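Long-range contacts in tryptophan synthase alpha chain (Aquifex aeolicus, PDB 2EKC), which probably cleaves indoleglycerol phosphate to indole and glyceraldehyde 3-phosphate, the alpha-subunit reaction in the last step of tryptophan biosynthesis: residues 17-22 and 231-236; 97-102 and 124-129; 101-106 and 130-135; 176-181 and 211-216. All blocks are in the same frame, centred on the assembly; numbering follows the deposited sequence.

Contact 1: residues 17-22 and 231-236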
loop_
_atom_site.group_PDB
_atom_site.type_symbol
_atom_site.label_atom_id
_atom_site.label_comp_id
_atom_site.label_asym_id
_atom_site.label_seq_id
_atom_site.Cartn_x
_atom_site.Cartn_y
_atom_site.Cartn_z
ATOM N N LYS A 17 8.567 12.636 4.247
ATOM C CA LYS A 17 7.470 12.151 3.425
ATOM C C LYS A 17 7.490 10.651 3.701
ATOM O O LYS A 17 8.540 10.094 4.042
ATOM C CB LYS A 17 7.726 12.409 1.939
ATOM C CG LYS A 17 8.018 13.861 1.597
ATOM C CD LYS A 17 6.954 14.798 2.136
ATOM C CE LYS A 17 7.281 16.240 1.776
ATOM N NZ LYS A 17 6.352 17.196 2.426
ATOM N N ALA A 18 6.346 9.999 3.560
ATOM C CA ALA A 18 6.264 8.571 3.835
ATOM C C ALA A 18 6.751 7.687 2.700
ATOM O O ALA A 18 6.573 8.007 1.527
ATOM C CB ALA A 18 4.825 8.196 4.180
ATOM N N LEU A 19 7.390 6.580 3.062
ATOM C CA LEU A 19 7.826 5.601 2.077
ATOM C C LEU A 19 6.892 4.420 2.307
ATOM O O LEU A 19 6.858 3.852 3.403
ATOM C CB LEU A 19 9.268 5.145 2.303
ATOM C CG LEU A 19 9.625 3.901 1.467
ATOM C CD1 LEU A 19 9.374 4.178 -0.013
ATOM C CD2 LEU A 19 11.072 3.506 1.695
ATOM N N VAL A 20 6.111 4.082 1.289
ATOM C CA VAL A 20 5.181 2.962 1.370
ATOM C C VAL A 20 5.799 1.827 0.563
ATOM O O VAL A 20 5.984 1.962 -0.644
ATOM C CB VAL A 20 3.815 3.346 0.760
ATOM C CG1 VAL A 20 2.854 2.183 0.851
ATOM C CG2 VAL A 20 3.251 4.557 1.479
ATOM N N SER A 21 6.134 0.722 1.226
ATOM C CA SER A 21 6.751 -0.416 0.549
ATOM C C SER A 21 5.758 -1.545 0.333
ATOM O O SER A 21 5.019 -1.931 1.244
ATOM C CB SER A 21 7.951 -0.926 1.353
ATOM O OG SER A 21 8.906 0.106 1.519
ATOM N N TYR A 22 5.765 -2.079 -0.880
ATOM C CA TYR A 22 4.857 -3.142 -1.267
ATOM C C TYR A 22 5.611 -4.420 -1.627
ATOM O O TYR A 22 6.471 -4.421 -2.511
ATOM C CB TYR A 22 4.011 -2.623 -2.444
ATOM C CG TYR A 22 3.061 -3.593 -3.115
ATOM C CD1 TYR A 22 2.418 -4.603 -2.400
ATOM C CD2 TYR A 22 2.770 -3.463 -4.476
ATOM C CE1 TYR A 22 1.509 -5.465 -3.028
ATOM C CE2 TYR A 22 1.864 -4.313 -5.111
ATOM C CZ TYR A 22 1.240 -5.311 -4.384
ATOM O OH TYR A 22 0.359 -6.157 -5.023
ATOM N N VAL A 231 5.402 8.266 -1.152
ATOM C CA VAL A 231 5.552 7.541 -2.406
ATOM C C VAL A 231 5.449 6.041 -2.161
ATOM O O VAL A 231 5.868 5.536 -1.117
ATOM C CB VAL A 231 6.903 7.850 -3.077
ATOM C CG1 VAL A 231 7.018 9.344 -3.333
ATOM C CG2 VAL A 231 8.041 7.372 -2.203
ATOM N N VAL A 232 4.886 5.339 -3.135
ATOM C CA VAL A 232 4.716 3.900 -3.046
ATOM C C VAL A 232 5.691 3.215 -3.994
ATOM O O VAL A 232 5.769 3.564 -5.175
ATOM C CB VAL A 232 3.276 3.498 -3.429
ATOM C CG1 VAL A 232 3.070 2.009 -3.200
ATOM C CG2 VAL A 232 2.282 4.321 -2.617
ATOM N N VAL A 233 6.445 2.256 -3.465
ATOM C CA VAL A 233 7.415 1.501 -4.258
ATOM C C VAL A 233 7.056 0.028 -4.116
ATOM O O VAL A 233 6.851 -0.452 -3.006
ATOM C CB VAL A 233 8.849 1.719 -3.738
ATOM C CG1 VAL A 233 9.847 0.973 -4.613
ATOM C CG2 VAL A 233 9.159 3.211 -3.711
ATOM N N GLY A 234 6.974 -0.678 -5.237
ATOM C CA GLY A 234 6.625 -2.086 -5.198
ATOM C C GLY A 234 7.435 -2.964 -6.137
ATOM O O GLY A 234 8.232 -3.783 -5.682
ATOM N N SER A 235 7.251 -2.788 -7.444
ATOM C CA SER A 235 7.966 -3.615 -8.411
ATOM C C SER A 235 9.470 -3.670 -8.187
ATOM O O SER A 235 10.064 -4.745 -8.253
ATOM C CB SER A 235 7.661 -3.161 -9.843
ATOM O OG SER A 235 8.021 -1.803 -10.039
ATOM N N ALA A 236 10.091 -2.526 -7.916
ATOM C CA ALA A 236 11.534 -2.494 -7.695
ATOM C C ALA A 236 11.949 -3.366 -6.511
ATOM O O ALA A 236 13.011 -3.990 -6.530
ATOM C CB ALA A 236 12.000 -1.061 -7.475
#
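Val20 and Val232 sit level on two neighbouring parallel strands, with their side chains on the same face, and form a buried, closely packed part of the contact. CB of Val20 meets CG2 of Val232 at 3.8 Å. Both valines hold CG1 anti to the backbone N (chi1 of Val20 is -180°), which lines CG1 of one up with CG1 of the other at 4.1 Å. Glu49 of the next strand, a predicted proton acceptor, touches both valines on this face, the inside of the barrel. On the outer face, CD1 of Leu19 lies 3.8 Å from CG2 of Val233 and also reaches CG2 of Val231, while helix 246-258 packs against Leu19 and Val233. Four backbone bonds run between these faces. The shortest takes Val20 N to Val231 O at 2.8 Å, and Val233 N to Val20 O is nearly straight, 169° at the hydrogen. The C-terminal end is more open to solvent, yet still fits closely: Tyr22 sends its ring toward Glu49 and Asp60, its CB lies 3.8 Å from Gly234 CA, and a side chain on Gly234 would run into the ring. An alanine in place of Val232 would probably open a gap beside Val20 and leave Glu49 less firmly packed from this side. Both faces are mostly hydrocarbon, and Ser21 OG on the outer one is bonded to Thr45, so the chemistry implies a buried seam, probably stiff, where the first and last strands close the barrel.

Contact 2: residues 97-102 and 124-129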
loop_
_atom_site.group_PDB
_atom_site.type_symbol
_atom_site.label_atom_id
_atom_site.label_comp_id
_atom_site.label_asym_id
_atom_site.label_seq_id
_atom_site.Cartn_x
_atom_site.Cartn_y
_atom_site.Cartn_z
ATOM N N PHE A 97 -0.199 -1.050 8.569
ATOM C CA PHE A 97 -0.213 -2.182 7.644
ATOM C C PHE A 97 -1.443 -2.070 6.744
ATOM O O PHE A 97 -2.573 -2.011 7.234
ATOM C CB PHE A 97 -0.305 -3.522 8.392
ATOM C CG PHE A 97 0.968 -3.945 9.089
ATOM C CD1 PHE A 97 2.073 -3.107 9.153
ATOM C CD2 PHE A 97 1.037 -5.195 9.705
ATOM C CE1 PHE A 97 3.230 -3.501 9.821
ATOM C CE2 PHE A 97 2.187 -5.601 10.378
ATOM C CZ PHE A 97 3.287 -4.751 10.437
ATOM N N LEU A 98 -1.223 -2.053 5.434
ATOM C CA LEU A 98 -2.322 -1.973 4.473
ATOM C C LEU A 98 -2.371 -3.270 3.686
ATOM O O LEU A 98 -1.394 -3.641 3.026
ATOM C CB LEU A 98 -2.116 -0.814 3.498
ATOM C CG LEU A 98 -2.198 0.616 4.016
ATOM C CD1 LEU A 98 -1.951 1.568 2.858
ATOM C CD2 LEU A 98 -3.560 0.868 4.641
ATOM N N LEU A 99 -3.496 -3.970 3.764
ATOM C CA LEU A 99 -3.644 -5.220 3.038
ATOM C C LEU A 99 -4.054 -4.919 1.607
ATOM O O LEU A 99 -5.054 -4.230 1.371
ATOM C CB LEU A 99 -4.707 -6.111 3.691
ATOM C CG LEU A 99 -4.969 -7.430 2.952
ATOM C CD1 LEU A 99 -3.767 -8.358 3.114
ATOM C CD2 LEU A 99 -6.231 -8.093 3.489
ATOM N N MET A 100 -3.274 -5.425 0.654
ATOM C CA MET A 100 -3.571 -5.235 -0.758
ATOM C C MET A 100 -4.321 -6.478 -1.213
ATOM O O MET A 100 -3.731 -7.550 -1.359
ATOM C CB MET A 100 -2.280 -5.073 -1.571
ATOM C CG MET A 100 -2.504 -4.655 -3.029
ATOM S SD MET A 100 -3.128 -5.968 -4.123
ATOM C CE MET A 100 -4.791 -5.690 -4.097
ATOM N N THR A 101 -5.623 -6.329 -1.432
ATOM C CA THR A 101 -6.447 -7.450 -1.848
ATOM C C THR A 101 -7.428 -7.074 -2.950
ATOM O O THR A 101 -7.960 -5.956 -2.983
ATOM C CB THR A 101 -7.256 -8.023 -0.649
ATOM O OG1 THR A 101 -8.108 -9.083 -1.100
ATOM C CG2 THR A 101 -8.122 -6.942 -0.018
ATOM N N TYR A 102 -7.653 -8.003 -3.870
ATOM C CA TYR A 102 -8.615 -7.768 -4.929
ATOM C C TYR A 102 -9.963 -7.971 -4.254
ATOM O O TYR A 102 -10.027 -8.528 -3.151
ATOM C CB TYR A 102 -8.402 -8.751 -6.079
ATOM C CG TYR A 102 -7.300 -8.299 -7.017
ATOM C CD1 TYR A 102 -5.961 -8.321 -6.620
ATOM C CD2 TYR A 102 -7.602 -7.807 -8.286
ATOM C CE1 TYR A 102 -4.948 -7.861 -7.468
ATOM C CE2 TYR A 102 -6.602 -7.344 -9.142
ATOM C CZ TYR A 102 -5.279 -7.374 -8.730
ATOM O OH TYR A 102 -4.293 -6.937 -9.583
ATOM N N ASP A 124 -4.414 -2.535 9.289
ATOM C CA ASP A 124 -4.963 -1.219 9.587
ATOM C C ASP A 124 -5.982 -0.739 8.565
ATOM O O ASP A 124 -6.910 -0.012 8.914
ATOM C CB ASP A 124 -3.835 -0.197 9.698
ATOM C CG ASP A 124 -2.978 -0.423 10.916
ATOM O OD1 ASP A 124 -3.520 -0.324 12.036
ATOM O OD2 ASP A 124 -1.776 -0.708 10.754
ATOM N N GLY A 125 -5.799 -1.136 7.308
ATOM C CA GLY A 125 -6.725 -0.731 6.261
ATOM C C GLY A 125 -6.523 -1.544 4.996
ATOM O O GLY A 125 -5.649 -2.409 4.953
ATOM N N PHE A 126 -7.330 -1.276 3.970
ATOM C CA PHE A 126 -7.217 -1.998 2.702
ATOM C C PHE A 126 -6.936 -1.086 1.519
ATOM O O PHE A 126 -7.184 0.116 1.560
ATOM C CB PHE A 126 -8.521 -2.734 2.327
ATOM C CG PHE A 126 -8.982 -3.782 3.312
ATOM C CD1 PHE A 126 -8.105 -4.386 4.204
ATOM C CD2 PHE A 126 -10.317 -4.201 3.297
ATOM C CE1 PHE A 126 -8.549 -5.397 5.070
ATOM C CE2 PHE A 126 -10.773 -5.204 4.151
ATOM C CZ PHE A 126 -9.885 -5.806 5.043
ATOM N N ILE A 127 -6.422 -1.695 0.456
ATOM C CA ILE A 127 -6.214 -1.031 -0.823
ATOM C C ILE A 127 -6.782 -2.077 -1.770
ATOM O O ILE A 127 -6.206 -3.153 -1.931
ATOM C CB ILE A 127 -4.738 -0.793 -1.181
ATOM C CG1 ILE A 127 -4.179 0.364 -0.352
ATOM C CG2 ILE A 127 -4.626 -0.458 -2.671
ATOM C CD1 ILE A 127 -2.741 0.694 -0.673
ATOM N N VAL A 128 -7.934 -1.775 -2.357
ATOM C CA VAL A 128 -8.610 -2.684 -3.276
ATOM C C VAL A 128 -8.529 -2.067 -4.667
ATOM O O VAL A 128 -9.325 -1.200 -5.024
ATOM C CB VAL A 128 -10.086 -2.868 -2.864
ATOM C CG1 VAL A 128 -10.768 -3.880 -3.762
ATOM C CG2 VAL A 128 -10.155 -3.320 -1.415
ATOM N N PRO A 129 -7.563 -2.522 -5.477
ATOM C CA PRO A 129 -7.319 -2.046 -6.839
ATOM C C PRO A 129 -8.446 -2.219 -7.848
ATOM O O PRO A 129 -8.550 -1.436 -8.791
ATOM C CB PRO A 129 -6.058 -2.805 -7.241
ATOM C CG PRO A 129 -6.226 -4.104 -6.538
ATOM C CD PRO A 129 -6.695 -3.670 -5.166
#
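Phe97 and Asp124 open the polar part of this contact. Asp124 OD2 accepts Phe97 N at 2.7 Å on its anti lone pair, and in return Phe97 O takes Asp124 N at 2.8 Å and, weakly, Gly125 N. The same carboxylate forms salt bridges to Arg3 and Arg89, so its charge is probably well balanced. Further along, the parallel ladder runs from Leu99 N to Gly125 O, from Ile127 N to Leu99 O, and from Thr101 N to Ile127 O at a longer 3.3 Å.

Apolar contacts divide by face. CD1 of Leu98 meets CD1 of Ile127 at 3.7 Å on the side where Ile127 also touches Glu49; on the other, Leu99 and Phe126 lie side by side, CB of Leu99 to CD1 of Phe126 3.8 Å.

One CH-pi contact finishes the set: CG of Pro129 stands over the centre of the Tyr102 ring, 7° off its normal. That ring also stacks on Phe54, and its hydroxyl bonds to Asp60, a predicted proton acceptor. Two adjacent parallel strands joined through helices 103-109 and 111-120 make a beta-alpha-beta crossover, the building unit of the TIM barrel, here with its C-terminal end at the predicted active site.

Contact 3: residues 101-106 and 130-135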
loop_
_atom_site.group_PDB
_atom_site.type_symbol
_atom_site.label_atom_id
_atom_site.label_comp_id
_atom_site.label_asym_id
_atom_site.label_seq_id
_atom_site.Cartn_x
_atom_site.Cartn_y
_atom_site.Cartn_z
ATOM N N THR A 101 -5.623 -6.329 -1.432
ATOM C CA THR A 101 -6.447 -7.450 -1.848
ATOM C C THR A 101 -7.428 -7.074 -2.950
ATOM O O THR A 101 -7.960 -5.956 -2.983
ATOM C CB THR A 101 -7.256 -8.023 -0.649
ATOM O OG1 THR A 101 -8.108 -9.083 -1.100
ATOM C CG2 THR A 101 -8.122 -6.942 -0.018
ATOM N N TYR A 102 -7.653 -8.003 -3.870
ATOM C CA TYR A 102 -8.615 -7.768 -4.929
ATOM C C TYR A 102 -9.963 -7.971 -4.254
ATOM O O TYR A 102 -10.027 -8.528 -3.151
ATOM C CB TYR A 102 -8.402 -8.751 -6.079
ATOM C CG TYR A 102 -7.300 -8.299 -7.017
ATOM C CD1 TYR A 102 -5.961 -8.321 -6.620
ATOM C CD2 TYR A 102 -7.602 -7.807 -8.286
ATOM C CE1 TYR A 102 -4.948 -7.861 -7.468
ATOM C CE2 TYR A 102 -6.602 -7.344 -9.142
ATOM C CZ TYR A 102 -5.279 -7.374 -8.730
ATOM O OH TYR A 102 -4.293 -6.937 -9.583
ATOM N N TYR A 103 -11.039 -7.526 -4.892
ATOM C CA TYR A 103 -12.354 -7.637 -4.270
ATOM C C TYR A 103 -12.942 -9.039 -4.135
ATOM O O TYR A 103 -13.466 -9.386 -3.079
ATOM C CB TYR A 103 -13.374 -6.758 -4.996
ATOM C CG TYR A 103 -14.747 -6.857 -4.363
ATOM C CD1 TYR A 103 -15.019 -6.239 -3.143
ATOM C CD2 TYR A 103 -15.751 -7.632 -4.946
ATOM C CE1 TYR A 103 -16.256 -6.394 -2.516
ATOM C CE2 TYR A 103 -16.988 -7.794 -4.329
ATOM C CZ TYR A 103 -17.233 -7.175 -3.117
ATOM O OH TYR A 103 -18.451 -7.351 -2.505
ATOM N N ASN A 104 -12.870 -9.828 -5.201
ATOM C CA ASN A 104 -13.431 -11.177 -5.203
ATOM C C ASN A 104 -13.146 -12.011 -3.955
ATOM O O ASN A 104 -14.063 -12.596 -3.378
ATOM C CB ASN A 104 -12.968 -11.932 -6.454
ATOM C CG ASN A 104 -13.454 -13.368 -6.482
ATOM O OD1 ASN A 104 -14.646 -13.637 -6.342
ATOM N ND2 ASN A 104 -12.527 -14.299 -6.671
ATOM N N PRO A 105 -11.874 -12.088 -3.523
ATOM C CA PRO A 105 -11.552 -12.877 -2.327
ATOM C C PRO A 105 -12.332 -12.433 -1.086
ATOM O O PRO A 105 -12.696 -13.259 -0.239
ATOM C CB PRO A 105 -10.047 -12.667 -2.173
ATOM C CG PRO A 105 -9.591 -12.525 -3.601
ATOM C CD PRO A 105 -10.645 -11.601 -4.175
ATOM N N ILE A 106 -12.582 -11.134 -0.971
ATOM C CA ILE A 106 -13.320 -10.617 0.176
ATOM C C ILE A 106 -14.737 -11.185 0.151
ATOM O O ILE A 106 -15.256 -11.653 1.171
ATOM C CB ILE A 106 -13.408 -9.075 0.147
ATOM C CG1 ILE A 106 -12.002 -8.466 0.135
ATOM C CG2 ILE A 106 -14.191 -8.576 1.363
ATOM C CD1 ILE A 106 -11.998 -6.944 0.054
ATOM N N ASP A 130 -9.298 -3.223 -7.657
ATOM C CA ASP A 130 -10.388 -3.451 -8.603
ATOM C C ASP A 130 -11.770 -3.378 -7.973
ATOM O O ASP A 130 -12.688 -4.065 -8.408
ATOM C CB ASP A 130 -10.200 -4.812 -9.284
ATOM C CG ASP A 130 -10.480 -5.984 -8.349
ATOM O OD1 ASP A 130 -10.324 -5.840 -7.117
ATOM O OD2 ASP A 130 -10.845 -7.062 -8.858
ATOM N N LEU A 131 -11.927 -2.531 -6.961
ATOM C CA LEU A 131 -13.209 -2.410 -6.276
ATOM C C LEU A 131 -14.353 -1.998 -7.197
ATOM O O LEU A 131 -14.358 -0.894 -7.745
ATOM C CB LEU A 131 -13.109 -1.405 -5.123
ATOM C CG LEU A 131 -14.372 -1.237 -4.260
ATOM C CD1 LEU A 131 -14.684 -2.536 -3.538
ATOM C CD2 LEU A 131 -14.164 -0.118 -3.249
ATOM N N PRO A 132 -15.342 -2.890 -7.384
ATOM C CA PRO A 132 -16.487 -2.575 -8.247
ATOM C C PRO A 132 -17.308 -1.474 -7.574
ATOM O O PRO A 132 -17.690 -1.603 -6.415
ATOM C CB PRO A 132 -17.254 -3.900 -8.312
ATOM C CG PRO A 132 -16.184 -4.938 -8.068
ATOM C CD PRO A 132 -15.376 -4.303 -6.964
ATOM N N PRO A 133 -17.584 -0.372 -8.288
ATOM C CA PRO A 133 -18.365 0.723 -7.701
ATOM C C PRO A 133 -19.685 0.275 -7.074
ATOM O O PRO A 133 -20.139 0.858 -6.089
ATOM C CB PRO A 133 -18.571 1.668 -8.882
ATOM C CG PRO A 133 -17.311 1.465 -9.685
ATOM C CD PRO A 133 -17.148 -0.036 -9.657
ATOM N N GLU A 134 -20.294 -0.768 -7.635
ATOM C CA GLU A 134 -21.567 -1.264 -7.117
ATOM C C GLU A 134 -21.424 -2.083 -5.827
ATOM O O GLU A 134 -22.421 -2.517 -5.248
ATOM C CB GLU A 134 -22.292 -2.101 -8.184
ATOM C CG GLU A 134 -21.726 -3.506 -8.414
ATOM C CD GLU A 134 -20.575 -3.546 -9.397
ATOM O OE1 GLU A 134 -20.038 -2.475 -9.754
ATOM O OE2 GLU A 134 -20.202 -4.661 -9.815
ATOM N N GLU A 135 -20.189 -2.292 -5.378
ATOM C CA GLU A 135 -19.932 -3.061 -4.157
ATOM C C GLU A 135 -19.280 -2.178 -3.094
ATOM O O GLU A 135 -19.157 -2.573 -1.933
ATOM C CB GLU A 135 -18.980 -4.232 -4.449
ATOM C CG GLU A 135 -19.442 -5.215 -5.508
ATOM C CD GLU A 135 -20.605 -6.070 -5.056
ATOM O OE1 GLU A 135 -21.016 -5.968 -3.882
ATOM O OE2 GLU A 135 -21.109 -6.856 -5.882
HETATM O O HOH W 1 -19.133 -5.360 -0.963
HETATM O O HOH W 2 -11.784 -9.254 -7.774
#
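Tyr102 and Tyr103 run alongside Asp130 and Leu131, with CA atoms 5.9 Å apart for Tyr102 and Asp130 and 5.7 Å for Tyr103 and Leu131, where both segments lead into helices. Asp130 bridges the gap with its carboxylate: OD1 accepts Tyr103 N at 2.9 Å through its syn lone pair, the bond bent to 156° at the hydrogen. A chi1 of 72°, with CG between the backbone N and carbonyl carbon of Asp130, swings the carboxylate across to that N-H. OD2 lies at the edge of the Tyr102 ring, 3.4 Å from CD2, and takes a hydrogen bond from a water that in turn accepts Asn104 N.

Tyr103 has more of its surface covered across the contact than any other residue here. Its CG is anti to the backbone N, and the ring extends along 130-135, meeting Pro132 CD at CG (3.7 Å), Leu131 CD1 at CD1, and the CB and CG of Glu135 toward its tip. Glu135 CB makes an off-centre CH-pi contact. The Tyr103 hydroxyl donates to a second water at 2.6 Å, which donates onward to Glu135 O. An alanine here would remove the ring, and would probably leave a gap beside Pro132 and Glu135 and the water without its donor. The chemistry implies two joints: a carboxylate that takes one N-H directly and the next through water at the start of helix 103-109, where the helix dipole would probably favour its negative charge, and a ring packed against Leu131, Pro132 and Glu135, where 130-135 leads into helix 133-145.

Contact 4: residues 176-181 and 211-216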
loop_
_atom_site.group_PDB
_atom_site.type_symbol
_atom_site.label_atom_id
_atom_site.label_comp_id
_atom_site.label_asym_id
_atom_site.label_seq_id
_atom_site.Cartn_x
_atom_site.Cartn_y
_atom_site.Cartn_z
ATOM N N PHE A 176 -3.003 7.853 -5.288
ATOM C CA PHE A 176 -3.161 8.207 -6.694
ATOM C C PHE A 176 -2.081 7.510 -7.512
ATOM O O PHE A 176 -0.952 7.360 -7.052
ATOM C CB PHE A 176 -3.009 9.718 -6.911
ATOM C CG PHE A 176 -4.258 10.505 -6.667
ATOM C CD1 PHE A 176 -4.829 10.560 -5.402
ATOM C CD2 PHE A 176 -4.851 11.220 -7.703
ATOM C CE1 PHE A 176 -5.980 11.325 -5.170
ATOM C CE2 PHE A 176 -5.998 11.986 -7.483
ATOM C CZ PHE A 176 -6.561 12.040 -6.218
ATOM N N VAL A 177 -2.432 7.086 -8.721
ATOM C CA VAL A 177 -1.468 6.457 -9.618
ATOM C C VAL A 177 -0.823 7.619 -10.381
ATOM O O VAL A 177 -1.486 8.618 -10.658
ATOM C CB VAL A 177 -2.159 5.495 -10.599
ATOM C CG1 VAL A 177 -2.815 4.368 -9.822
ATOM C CG2 VAL A 177 -3.195 6.240 -11.430
ATOM N N SER A 178 0.455 7.494 -10.721
ATOM C CA SER A 178 1.167 8.577 -11.395
ATOM C C SER A 178 0.988 8.703 -12.905
ATOM O O SER A 178 1.314 9.744 -13.477
ATOM C CB SER A 178 2.665 8.485 -11.091
ATOM O OG SER A 178 3.259 7.411 -11.795
ATOM N N VAL A 179 0.478 7.658 -13.550
ATOM C CA VAL A 179 0.299 7.692 -14.998
ATOM C C VAL A 179 -1.162 7.512 -15.400
ATOM O O VAL A 179 -1.964 6.969 -14.639
ATOM C CB VAL A 179 1.158 6.595 -15.685
ATOM C CG1 VAL A 179 0.586 5.224 -15.384
ATOM C CG2 VAL A 179 1.224 6.838 -17.188
ATOM N N THR A 180 -1.496 7.975 -16.601
ATOM C CA THR A 180 -2.854 7.884 -17.128
ATOM C C THR A 180 -3.263 6.448 -17.438
ATOM O O THR A 180 -4.276 6.207 -18.097
ATOM C CB THR A 180 -3.006 8.731 -18.408
ATOM O OG1 THR A 180 -2.082 8.271 -19.402
ATOM C CG2 THR A 180 -2.725 10.195 -18.109
ATOM N N GLY A 181 -2.470 5.496 -16.957
ATOM C CA GLY A 181 -2.769 4.093 -17.180
ATOM C C GLY A 181 -3.019 3.751 -18.634
ATOM O O GLY A 181 -3.328 2.606 -18.962
ATOM N N VAL A 211 1.618 8.740 -3.778
ATOM C CA VAL A 211 1.625 8.519 -5.219
ATOM C C VAL A 211 2.512 7.336 -5.582
ATOM O O VAL A 211 3.638 7.223 -5.101
ATOM C CB VAL A 211 2.123 9.786 -5.947
ATOM C CG1 VAL A 211 2.302 9.518 -7.431
ATOM C CG2 VAL A 211 1.127 10.915 -5.730
ATOM N N GLY A 212 1.999 6.461 -6.438
ATOM C CA GLY A 212 2.768 5.297 -6.828
ATOM C C GLY A 212 2.913 5.076 -8.320
ATOM O O GLY A 212 2.455 5.877 -9.136
ATOM N N PHE A 213 3.554 3.959 -8.650
ATOM C CA PHE A 213 3.831 3.531 -10.016
ATOM C C PHE A 213 5.014 4.270 -10.618
ATOM O O PHE A 213 5.012 5.497 -10.708
ATOM C CB PHE A 213 2.620 3.722 -10.935
ATOM C CG PHE A 213 2.849 3.202 -12.329
ATOM C CD1 PHE A 213 2.808 1.836 -12.591
ATOM C CD2 PHE A 213 3.180 4.071 -13.365
ATOM C CE1 PHE A 213 3.096 1.341 -13.864
ATOM C CE2 PHE A 213 3.471 3.587 -14.640
ATOM C CZ PHE A 213 3.429 2.219 -14.888
ATOM N N GLY A 214 6.025 3.512 -11.025
ATOM C CA GLY A 214 7.195 4.109 -11.640
ATOM C C GLY A 214 8.255 4.649 -10.702
ATOM O O GLY A 214 9.049 5.500 -11.099
ATOM N N VAL A 215 8.283 4.169 -9.463
ATOM C CA VAL A 215 9.285 4.633 -8.510
ATOM C C VAL A 215 10.313 3.534 -8.286
ATOM O O VAL A 215 9.961 2.416 -7.917
ATOM C CB VAL A 215 8.650 5.003 -7.154
ATOM C CG1 VAL A 215 9.700 5.628 -6.246
ATOM C CG2 VAL A 215 7.481 5.953 -7.364
ATOM N N SER A 216 11.585 3.850 -8.507
ATOM C CA SER A 216 12.644 2.865 -8.327
ATOM C C SER A 216 13.999 3.499 -8.043
ATOM O O SER A 216 14.990 2.796 -7.862
ATOM C CB SER A 216 12.754 1.983 -9.574
ATOM O OG SER A 216 13.040 2.760 -10.724
#
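Ser178 carries OG between its own backbone N and carbonyl carbon (chi1 73°), which aims the hydroxyl across the gap at the backbone of Phe213, while Phe213 holds CG anti to its backbone N (chi1 -176°), which sets its ring beside Ser178 and Val179. OG of Ser178 donates to Phe213 O at 2.8 Å, arriving 34° out of the carbonyl plane, and it also lies in the plane of the Phe213 ring at its edge, 3.7 Å from CD2. Ser178 CB touches Val211 CG1 at 3.8 Å. Val179 adds its CG1, close to CE2 of the Phe213 ring at 3.4 Å, in an oblique approach.

Behind these side chains the strands pair in parallel. Gly212 N bonds to Phe176 O at 3.1 Å, and Ser178 N to Gly212 O at 3.0 Å, the latter bent to 140° at the hydrogen as the ladder gives way to loops. Beyond 176-181 the chain is not modelled from 182 to 190, consistent with the mobile loop of this family at the mouth of the barrel.

Strand 174-177 is bonded on its other edge to Gly154 of strand 149-154, and strand 209-212 to strand 230-233. Outside the barrel, Phe176 meets Tyr201 of helix 192-204 edge-to-face, while Val211 packs on Ile224 of helix 218-225.

From the N terminus, residues 17-22 give the first strand, and contact 1 waits for its partner until 231-236, where the last strand joins the first and closes the barrel; the other three contacts fall within that span. Contacts 2 and 3 start from almost the same stretch, sharing Thr101 and Tyr102: contact 2 closes at 124-129, contact 3 directly after it at 130-135, so one joins two strands and the other the starts of the helices that follow them. Contact 4 comes afterwards, joining strands 174-177 and 209-212 with the loops that follow them. It touches contact 1, since Val211 O probably accepts Val232 N, while contact 2 meets contact 1 through Met100 and Tyr22.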